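Local coordinates for DNA damage response protein Rtt109, putative (Neosartorya fumigata, PDB 5ZB9) that probably acetylates histone H3 with acetyl-CoA as donor, acting in the nucleus in DNA replication and the DNA damage response, at residues 66-71 / 445-450. Sequence-based numbering, arbitrary orientation.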
loop_
_atom_site.group_PDB
_atom_site.type_symbol
_atom_site.label_atom_id
_atom_site.label_comp_id
_atom_site.label_asym_id
_atom_site.label_seq_id
_atom_site.Cartn_x
_atom_site.Cartn_y
_atom_site.Cartn_z
ATOM N N ASN A 66 -9.111 27.581 17.386
ATOM C CA ASN A 66 -8.387 28.401 18.363
ATOM C C ASN A 66 -8.313 27.736 19.741
ATOM O O ASN A 66 -8.374 28.401 20.777
ATOM C CB ASN A 66 -9.013 29.795 18.473
ATOM C CG ASN A 66 -8.506 30.749 17.401
ATOM O OD1 ASN A 66 -7.874 30.331 16.429
ATOM N ND2 ASN A 66 -8.779 32.039 17.578
ATOM N N GLU A 67 -8.190 26.413 19.732
ATOM C CA GLU A 67 -7.939 25.632 20.935
ATOM C C GLU A 67 -6.909 24.570 20.605
ATOM O O GLU A 67 -6.924 23.999 19.512
ATOM C CB GLU A 67 -9.218 24.982 21.463
ATOM C CG GLU A 67 -10.222 25.949 22.065
ATOM C CD GLU A 67 -11.441 25.240 22.621
ATOM O OE1 GLU A 67 -11.461 23.987 22.603
ATOM O OE2 GLU A 67 -12.381 25.932 23.071
ATOM N N GLU A 68 -6.021 24.294 21.554
ATOM C CA GLU A 68 -4.965 23.307 21.359
ATOM C C GLU A 68 -5.556 21.923 21.100
ATOM O O GLU A 68 -4.867 21.023 20.613
ATOM C CB GLU A 68 -4.044 23.269 22.581
ATOM C CG GLU A 68 -2.683 22.639 22.335
ATOM C CD GLU A 68 -1.779 22.710 23.558
ATOM O OE1 GLU A 68 -2.264 23.113 24.640
ATOM O OE2 GLU A 68 -0.582 22.364 23.433
ATOM N N SER A 69 -6.841 21.778 21.421
ATOM C CA SER A 69 -7.551 20.507 21.318
ATOM C C SER A 69 -7.544 19.927 19.903
ATOM O O SER A 69 -8.183 20.458 18.993
ATOM C CB SER A 69 -8.994 20.680 21.800
ATOM O OG SER A 69 -9.675 21.660 21.028
ATOM N N GLU A 70 -6.801 18.841 19.730
ATOM C CA GLU A 70 -6.853 18.060 18.505
ATOM C C GLU A 70 -7.346 16.657 18.821
ATOM O O GLU A 70 -7.080 16.134 19.904
ATOM C CB GLU A 70 -5.477 17.978 17.841
ATOM C CG GLU A 70 -4.990 19.254 17.190
ATOM C CD GLU A 70 -3.630 19.075 16.534
ATOM O OE1 GLU A 70 -3.354 17.963 16.027
ATOM O OE2 GLU A 70 -2.829 20.040 16.541
ATOM N N VAL A 71 -8.060 16.036 17.887
ATOM C CA VAL A 71 -8.251 14.592 17.982
ATOM C C VAL A 71 -7.927 13.917 16.649
ATOM O O VAL A 71 -8.410 14.316 15.585
ATOM C CB VAL A 71 -9.682 14.216 18.448
ATOM C CG1 VAL A 71 -10.746 14.680 17.464
ATOM C CG2 VAL A 71 -9.775 12.723 18.695
ATOM N N SER A 445 -4.863 11.513 24.156
ATOM C CA SER A 445 -3.901 10.655 23.479
ATOM C C SER A 445 -3.253 11.395 22.311
ATOM O O SER A 445 -2.053 11.262 22.069
ATOM C CB SER A 445 -4.578 9.376 22.994
ATOM O OG SER A 445 -5.011 8.584 24.083
ATOM N N THR A 446 -4.061 12.190 21.608
ATOM C CA THR A 446 -3.598 12.979 20.474
ATOM C C THR A 446 -2.538 14.007 20.880
ATOM O O THR A 446 -1.442 14.039 20.305
ATOM C CB THR A 446 -4.771 13.704 19.788
ATOM O OG1 THR A 446 -5.655 12.737 19.215
ATOM C CG2 THR A 446 -4.270 14.616 18.689
ATOM N N LYS A 447 -2.864 14.841 21.865
ATOM C CA LYS A 447 -1.908 15.806 22.400
ATOM C C LYS A 447 -0.619 15.129 22.851
ATOM O O LYS A 447 0.479 15.636 22.625
ATOM C CB LYS A 447 -2.524 16.578 23.566
ATOM C CG LYS A 447 -1.545 17.491 24.286
ATOM C CD LYS A 447 -2.273 18.393 25.262
ATOM C CE LYS A 447 -1.322 19.344 25.960
ATOM N NZ LYS A 447 -2.063 20.328 26.800
ATOM N N ALA A 448 -0.760 13.969 23.477
ATOM C CA ALA A 448 0.390 13.234 23.980
ATOM C C ALA A 448 1.286 12.737 22.851
ATOM O O ALA A 448 2.507 12.895 22.909
ATOM C CB ALA A 448 -0.071 12.065 24.850
ATOM N N TRP A 449 0.687 12.131 21.827
ATOM C CA TRP A 449 1.466 11.615 20.701
ATOM C C TRP A 449 2.131 12.755 19.915
ATOM O O TRP A 449 3.264 12.621 19.454
ATOM C CB TRP A 449 0.587 10.770 19.771
ATOM C CG TRP A 449 1.358 10.175 18.611
ATOM C CD1 TRP A 449 2.200 9.099 18.647
ATOM C CD2 TRP A 449 1.357 10.632 17.253
ATOM N NE1 TRP A 449 2.726 8.862 17.400
ATOM C CE2 TRP A 449 2.222 9.787 16.526
ATOM C CE3 TRP A 449 0.707 11.673 16.583
ATOM C CZ2 TRP A 449 2.456 9.954 15.159
ATOM C CZ3 TRP A 449 0.945 11.840 15.224
ATOM C CH2 TRP A 449 1.811 10.985 14.529
ATOM N N ALA A 450 1.422 13.874 19.774
ATOM C CA ALA A 450 1.930 15.017 19.025
ATOM C C ALA A 450 3.185 15.570 19.679
ATOM O O ALA A 450 4.143 15.947 18.999
ATOM C CB ALA A 450 0.864 16.101 18.911
#
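Thr446 of helix 439-457 points its side chain at the backbone of Glu70 and Val71, where the loop after strand 50-61 turns into strand 71-82. Its two branches do different work. CG2 stands anti to the backbone N and meets Glu70: it lies 3.4 Å from Glu70 O and 3.7 Å from Glu70 CB. OG1 lies beside its own backbone N (chi1 -65°), which brings it to 3.4 Å from Val71 CA. That hydroxyl is hydrogen-bonded to the backbone N of Ile72, the next residue of the strand, and to Ala442 O one turn back in its own helix. The side chain of Val71 leads away from the helix and touches Ile61. The carboxylate of Glu70 is engaged outside the contact, in salt bridges with Arg26 and Arg465.

At the exposed end, Lys447 stretches out fully and meets the extended chain of Glu68 at about a right angle. Lys447 NZ lies 3.5 Å from Glu68 OE1, a long salt bridge. The contact thus joins helix 439-457, the last helix of the model, to the start of a strand in the central sheet. Its buried part combines methyl packing with a hydroxyl bridging helix and strand backbones. The outer charge pair is probably weaker, since it is long and open to solvent.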